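Local coordinates for glucose-6-phosphate isomerase like protein (Thermus thermophilus, PDB 1WIW), which probably binds phosphorylated sugars through its paired SIS domains and may interconvert glucose 6-phosphate or mannose 6-phosphate with fructose 6-phosphate, at residues B[127-138]-B[247-256]. Numbering follows the deposited sequence.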
ATOM      1  N   VAL B 127      -3.918  -6.855 -26.517  1.00 14.82           N
ATOM      2  CA  VAL B 127      -3.781  -7.055 -25.083  1.00 15.45           C
ATOM      3  C   VAL B 127      -5.172  -6.925 -24.468  1.00 13.32           C
ATOM      4  O   VAL B 127      -5.566  -7.730 -23.623  1.00 12.62           O
ATOM      5  CB  VAL B 127      -2.860  -5.999 -24.448  1.00 18.33           C
ATOM      6  CG1 VAL B 127      -2.787  -6.213 -22.947  1.00 19.98           C
ATOM      7  CG2 VAL B 127      -1.475  -6.089 -25.055  1.00 20.81           C
ATOM      8  N   LEU B 128      -5.907  -5.901 -24.895  1.00 13.38           N
ATOM      9  CA  LEU B 128      -7.262  -5.673 -24.397  1.00 12.32           C
ATOM     10  C   LEU B 128      -8.135  -6.888 -24.687  1.00 10.84           C
ATOM     11  O   LEU B 128      -8.941  -7.296 -23.854  1.00 10.82           O
ATOM     12  CB  LEU B 128      -7.877  -4.431 -25.053  1.00 10.92           C
ATOM     13  CG  LEU B 128      -9.359  -4.172 -24.750  1.00 12.51           C
ATOM     14  CD1 LEU B 128      -9.553  -3.926 -23.248  1.00 13.48           C
ATOM     15  CD2 LEU B 128      -9.842  -2.972 -25.555  1.00 11.11           C
ATOM     16  N   ARG B 129      -7.980  -7.472 -25.870  1.00 10.67           N
ATOM     17  CA  ARG B 129      -8.773  -8.644 -26.206  1.00 12.73           C
ATOM     18  C   ARG B 129      -8.530  -9.784 -25.216  1.00  9.76           C
ATOM     19  O   ARG B 129      -9.469 -10.473 -24.832  1.00  7.39           O
ATOM     20  CB  ARG B 129      -8.478  -9.126 -27.634  1.00 18.53           C
ATOM     21  CG  ARG B 129      -9.207 -10.425 -27.979  1.00 25.29           C
ATOM     22  CD  ARG B 129      -9.101 -10.792 -29.455  1.00 32.23           C
ATOM     23  NE  ARG B 129     -10.244 -10.306 -30.224  1.00 38.46           N
ATOM     24  CZ  ARG B 129     -11.500 -10.717 -30.047  1.00 41.23           C
ATOM     25  NH1 ARG B 129     -11.782 -11.629 -29.123  1.00 42.57           N
ATOM     26  NH2 ARG B 129     -12.477 -10.213 -30.791  1.00 39.72           N
ATOM     27  N   SER B 130      -7.280  -9.976 -24.789  1.00  8.55           N
ATOM     28  CA  SER B 130      -6.977 -11.051 -23.841  1.00  9.96           C
ATOM     29  C   SER B 130      -7.619 -10.759 -22.476  1.00 10.42           C
ATOM     30  O   SER B 130      -8.029 -11.675 -21.762  1.00  9.05           O
ATOM     31  CB  SER B 130      -5.460 -11.232 -23.682  1.00  9.55           C
ATOM     32  OG  SER B 130      -4.873 -10.158 -22.964  1.00 11.15           O
ATOM     33  N   VAL B 131      -7.701  -9.481 -22.119  1.00 10.45           N
ATOM     34  CA  VAL B 131      -8.324  -9.084 -20.855  1.00  9.09           C
ATOM     35  C   VAL B 131      -9.827  -9.377 -20.921  1.00  8.48           C
ATOM     36  O   VAL B 131     -10.392 -10.000 -20.027  1.00  6.58           O
ATOM     37  CB  VAL B 131      -8.123  -7.580 -20.588  1.00  9.34           C
ATOM     38  CG1 VAL B 131      -9.064  -7.111 -19.472  1.00  5.96           C
ATOM     39  CG2 VAL B 131      -6.674  -7.311 -20.210  1.00  9.10           C
ATOM     40  N   ASP B 132     -10.469  -8.907 -21.986  1.00 10.40           N
ATOM     41  CA  ASP B 132     -11.901  -9.133 -22.176  1.00 10.21           C
ATOM     42  C   ASP B 132     -12.222 -10.628 -22.215  1.00  9.93           C
ATOM     43  O   ASP B 132     -13.217 -11.076 -21.645  1.00 10.05           O
ATOM     44  CB  ASP B 132     -12.368  -8.477 -23.480  1.00 11.95           C
ATOM     45  CG  ASP B 132     -12.405  -6.959 -23.395  1.00 12.90           C
ATOM     46  OD1 ASP B 132     -12.662  -6.311 -24.431  1.00 13.55           O
ATOM     47  OD2 ASP B 132     -12.188  -6.416 -22.295  1.00 12.11           O
ATOM     48  N   GLU B 133     -11.386 -11.399 -22.901  1.00 10.28           N
ATOM     49  CA  GLU B 133     -11.605 -12.842 -23.000  1.00 11.43           C
ATOM     50  C   GLU B 133     -11.574 -13.488 -21.618  1.00  9.03           C
ATOM     51  O   GLU B 133     -12.405 -14.334 -21.299  1.00  7.99           O
ATOM     52  CB  GLU B 133     -10.543 -13.475 -23.905  1.00 14.36           C
ATOM     53  CG  GLU B 133     -10.764 -13.181 -25.382  1.00 22.37           C
ATOM     54  CD  GLU B 133      -9.576 -13.551 -26.251  1.00 27.36           C
ATOM     55  OE1 GLU B 133      -9.739 -13.572 -27.490  1.00 30.08           O
ATOM     56  OE2 GLU B 133      -8.480 -13.807 -25.704  1.00 27.55           O
ATOM     57  N   ALA B 134     -10.611 -13.075 -20.803  1.00  9.48           N
ATOM     58  CA  ALA B 134     -10.465 -13.597 -19.451  1.00 10.20           C
ATOM     59  C   ALA B 134     -11.669 -13.226 -18.581  1.00 10.23           C
ATOM     60  O   ALA B 134     -12.187 -14.057 -17.831  1.00  9.92           O
ATOM     61  CB  ALA B 134      -9.182 -13.062 -18.831  1.00  8.04           C
ATOM     62  N   LEU B 135     -12.121 -11.980 -18.680  1.00  8.76           N
ATOM     63  CA  LEU B 135     -13.265 -11.551 -17.889  1.00  8.83           C
ATOM     64  C   LEU B 135     -14.550 -12.236 -18.338  1.00  9.87           C
ATOM     65  O   LEU B 135     -15.398 -12.554 -17.511  1.00  9.91           O
ATOM     66  CB  LEU B 135     -13.425 -10.026 -17.941  1.00  6.78           C
ATOM     67  CG  LEU B 135     -12.727  -9.268 -16.796  1.00  9.21           C
ATOM     68  CD1 LEU B 135     -11.241  -9.590 -16.771  1.00  7.08           C
ATOM     69  CD2 LEU B 135     -12.942  -7.763 -16.967  1.00 10.29           C
ATOM     70  N   LEU B 136     -14.694 -12.476 -19.640  1.00  9.57           N
ATOM     71  CA  LEU B 136     -15.898 -13.138 -20.136  1.00 11.56           C
ATOM     72  C   LEU B 136     -15.904 -14.592 -19.668  1.00 14.23           C
ATOM     73  O   LEU B 136     -16.961 -15.157 -19.386  1.00 15.52           O
ATOM     74  CB  LEU B 136     -15.966 -13.069 -21.665  1.00 11.61           C
ATOM     75  CG  LEU B 136     -16.206 -11.689 -22.293  1.00 11.09           C
ATOM     76  CD1 LEU B 136     -16.104 -11.817 -23.805  1.00 12.38           C
ATOM     77  CD2 LEU B 136     -17.581 -11.145 -21.891  1.00  9.86           C
ATOM     78  N   GLU B 137     -14.722 -15.196 -19.576  1.00 15.79           N
ATOM     79  CA  GLU B 137     -14.630 -16.573 -19.109  1.00 16.80           C
ATOM     80  C   GLU B 137     -15.016 -16.587 -17.631  1.00 16.69           C
ATOM     81  O   GLU B 137     -15.843 -17.392 -17.203  1.00 16.65           O
ATOM     82  CB  GLU B 137     -13.203 -17.114 -19.308  1.00 21.80           C
ATOM     83  CG  GLU B 137     -13.018 -18.570 -18.882  1.00 27.29           C
ATOM     84  CD  GLU B 137     -11.885 -19.272 -19.622  1.00 33.15           C
ATOM     85  OE1 GLU B 137     -11.955 -19.382 -20.870  1.00 37.07           O
ATOM     86  OE2 GLU B 137     -10.919 -19.724 -18.966  1.00 35.74           O
ATOM     87  N   GLU B 138     -14.426 -15.672 -16.863  1.00 15.85           N
ATOM     88  CA  GLU B 138     -14.696 -15.548 -15.431  1.00 15.38           C
ATOM     89  C   GLU B 138     -16.183 -15.382 -15.165  1.00 14.29           C
ATOM     90  O   GLU B 138     -16.753 -16.061 -14.315  1.00 13.87           O
ATOM     91  CB  GLU B 138     -13.964 -14.330 -14.852  1.00 14.77           C
ATOM     92  CG  GLU B 138     -12.545 -14.578 -14.362  1.00 18.01           C
ATOM     93  CD  GLU B 138     -12.499 -15.528 -13.183  1.00 18.88           C
ATOM     94  OE1 GLU B 138     -13.356 -15.404 -12.283  1.00 18.78           O
ATOM     95  OE2 GLU B 138     -11.600 -16.391 -13.146  1.00 22.51           O
ATOM     96  N   THR B 247      -7.370 -16.408 -14.063  1.00 12.97           N
ATOM     97  CA  THR B 247      -7.705 -16.766 -15.431  1.00 11.62           C
ATOM     98  C   THR B 247      -6.964 -15.802 -16.358  1.00 11.93           C
ATOM     99  O   THR B 247      -6.732 -14.648 -15.993  1.00 11.84           O
ATOM    100  CB  THR B 247      -9.222 -16.631 -15.660  1.00 12.00           C
ATOM    101  OG1 THR B 247      -9.908 -17.504 -14.754  1.00 11.48           O
ATOM    102  CG2 THR B 247      -9.596 -16.994 -17.101  1.00 14.21           C
ATOM    103  N   GLY B 248      -6.589 -16.270 -17.546  1.00 10.22           N
ATOM    104  CA  GLY B 248      -5.880 -15.407 -18.478  1.00 11.79           C
ATOM    105  C   GLY B 248      -4.622 -16.028 -19.066  1.00 11.24           C
ATOM    106  O   GLY B 248      -4.001 -16.893 -18.450  1.00 10.17           O
ATOM    107  N   ALA B 249      -4.243 -15.555 -20.252  1.00 12.69           N
ATOM    108  CA  ALA B 249      -3.080 -16.059 -20.982  1.00 11.07           C
ATOM    109  C   ALA B 249      -1.813 -15.224 -20.810  1.00 11.42           C
ATOM    110  O   ALA B 249      -0.775 -15.544 -21.386  1.00  9.75           O
ATOM    111  CB  ALA B 249      -3.420 -16.170 -22.475  1.00 10.57           C
ATOM    112  N   ASN B 250      -1.902 -14.141 -20.048  1.00  9.68           N
ATOM    113  CA  ASN B 250      -0.735 -13.296 -19.800  1.00 10.79           C
ATOM    114  C   ASN B 250      -0.947 -12.559 -18.481  1.00  9.82           C
ATOM    115  O   ASN B 250      -2.067 -12.475 -17.978  1.00 10.41           O
ATOM    116  CB  ASN B 250      -0.502 -12.315 -20.965  1.00  9.85           C
ATOM    117  CG  ASN B 250      -1.625 -11.305 -21.124  1.00 11.38           C
ATOM    118  OD1 ASN B 250      -1.839 -10.459 -20.255  1.00  8.88           O
ATOM    119  ND2 ASN B 250      -2.347 -11.388 -22.244  1.00  8.10           N
ATOM    120  N   ARG B 251       0.131 -12.034 -17.919  1.00 10.07           N
ATOM    121  CA  ARG B 251       0.065 -11.367 -16.625  1.00 10.88           C
ATOM    122  C   ARG B 251      -0.969 -10.254 -16.482  1.00 10.10           C
ATOM    123  O   ARG B 251      -1.666 -10.190 -15.472  1.00  8.97           O
ATOM    124  CB  ARG B 251       1.452 -10.850 -16.247  1.00 12.18           C
ATOM    125  CG  ARG B 251       2.488 -11.959 -16.128  1.00 15.63           C
ATOM    126  CD  ARG B 251       2.199 -12.906 -14.962  1.00 18.11           C
ATOM    127  NE  ARG B 251       3.179 -13.991 -14.905  1.00 21.49           N
ATOM    128  CZ  ARG B 251       3.023 -15.182 -15.479  1.00 23.16           C
ATOM    129  NH1 ARG B 251       1.909 -15.460 -16.151  1.00 20.62           N
ATOM    130  NH2 ARG B 251       3.994 -16.087 -15.408  1.00 20.49           N
ATOM    131  N   LEU B 252      -1.073  -9.384 -17.478  1.00  9.65           N
ATOM    132  CA  LEU B 252      -2.034  -8.291 -17.405  1.00 10.48           C
ATOM    133  C   LEU B 252      -3.469  -8.829 -17.362  1.00 10.42           C
ATOM    134  O   LEU B 252      -4.294  -8.352 -16.585  1.00  9.75           O
ATOM    135  CB  LEU B 252      -1.838  -7.341 -18.593  1.00 12.64           C
ATOM    136  CG  LEU B 252      -2.500  -5.958 -18.498  1.00 17.61           C
ATOM    137  CD1 LEU B 252      -1.817  -4.981 -19.444  1.00 20.66           C
ATOM    138  CD2 LEU B 252      -3.966  -6.071 -18.829  1.00 20.91           C
ATOM    139  N   ALA B 253      -3.762  -9.829 -18.188  1.00  9.49           N
ATOM    140  CA  ALA B 253      -5.097 -10.424 -18.217  1.00  8.71           C
ATOM    141  C   ALA B 253      -5.396 -11.099 -16.880  1.00  8.01           C
ATOM    142  O   ALA B 253      -6.489 -10.966 -16.335  1.00  8.49           O
ATOM    143  CB  ALA B 253      -5.195 -11.445 -19.349  1.00  8.27           C
ATOM    144  N   GLN B 254      -4.412 -11.820 -16.353  1.00  7.20           N
ATOM    145  CA  GLN B 254      -4.561 -12.504 -15.076  1.00  7.27           C
ATOM    146  C   GLN B 254      -4.877 -11.516 -13.949  1.00  8.44           C
ATOM    147  O   GLN B 254      -5.740 -11.774 -13.100  1.00  7.25           O
ATOM    148  CB  GLN B 254      -3.283 -13.287 -14.746  1.00  7.58           C
ATOM    149  CG  GLN B 254      -3.054 -14.501 -15.648  1.00  6.99           C
ATOM    150  CD  GLN B 254      -1.841 -15.316 -15.235  1.00  6.95           C
ATOM    151  OE1 GLN B 254      -0.713 -14.833 -15.277  1.00  7.95           O
ATOM    152  NE2 GLN B 254      -2.072 -16.555 -14.824  1.00  6.61           N
ATOM    153  N   VAL B 255      -4.184 -10.383 -13.940  1.00  8.64           N
ATOM    154  CA  VAL B 255      -4.424  -9.376 -12.908  1.00  8.16           C
ATOM    155  C   VAL B 255      -5.869  -8.884 -12.970  1.00  6.91           C
ATOM    156  O   VAL B 255      -6.567  -8.853 -11.963  1.00  7.31           O
ATOM    157  CB  VAL B 255      -3.464  -8.170 -13.064  1.00  7.75           C
ATOM    158  CG1 VAL B 255      -3.955  -6.982 -12.222  1.00  5.92           C
ATOM    159  CG2 VAL B 255      -2.057  -8.571 -12.618  1.00  9.89           C
HETATM  160  N   MSE B 256      -6.317  -8.514 -14.163  1.00  8.19           N
HETATM  161  CA  MSE B 256      -7.673  -8.015 -14.341  1.00  8.90           C
HETATM  162  C   MSE B 256      -8.725  -9.088 -14.024  1.00  8.87           C
HETATM  163  O   MSE B 256      -9.792  -8.779 -13.483  1.00  8.77           O
HETATM  164  CB  MSE B 256      -7.831  -7.486 -15.765  1.00 10.08           C
HETATM  165  CG  MSE B 256      -8.392  -6.069 -15.859  1.00 21.34           C
HETATM  166 SE   MSE B 256      -7.617  -4.773 -14.624  1.00 15.45          SE
HETATM  167  CE  MSE B 256      -5.794  -4.806 -15.269  1.00 25.94           C
TER
HETATM  168  O   HOH W   1      -6.572 -14.054 -21.764  1.00 14.53           O
HETATM  169  O   HOH W   2      -9.075 -15.250 -11.996  1.00 13.36           O
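Ala134 and Ala253 meet CB to CB at 4.3 Å where helix 125-139 packs on the N-terminal end of helix 251-272, a helix-helix contact in a two-SIS-domain protein that illustrates how small residues let helices come close: the axes of 127-138 and 251-256 approach to 8.4 Å and cross at -37°. Larger side chains fill in beside the alanines: Val131 divides its branches, CG1 against Met256 CG (selenomethionine) and CG2 against Leu252 CD2, the latter pair tight at 3.3 Å. Asn250 ND2 donates to Ser130 OG (2.9 Å, 157°), which lies close to the amide plane, while Asn250 OD1 caps the helix by accepting from Ala253 N, so one side chain both begins its own helix and reaches its neighbour. Toward the C-terminal end of 127-138, Thr247 OG1 donates to the anti lone pair of Glu138 OE2 at 2.6 Å. Ser130 OG is held by donating to Val127 O, on a lone pair; set between the backbone N and the carbonyl carbon (chi1 71°), it turns back to that carbonyl. A water links Ser130 O to Ala249 N. Glu138 OE2 also forms a salt bridge with Arg261, which probably steadies the carboxylate, and a second water joins OE2 to Thr247 N.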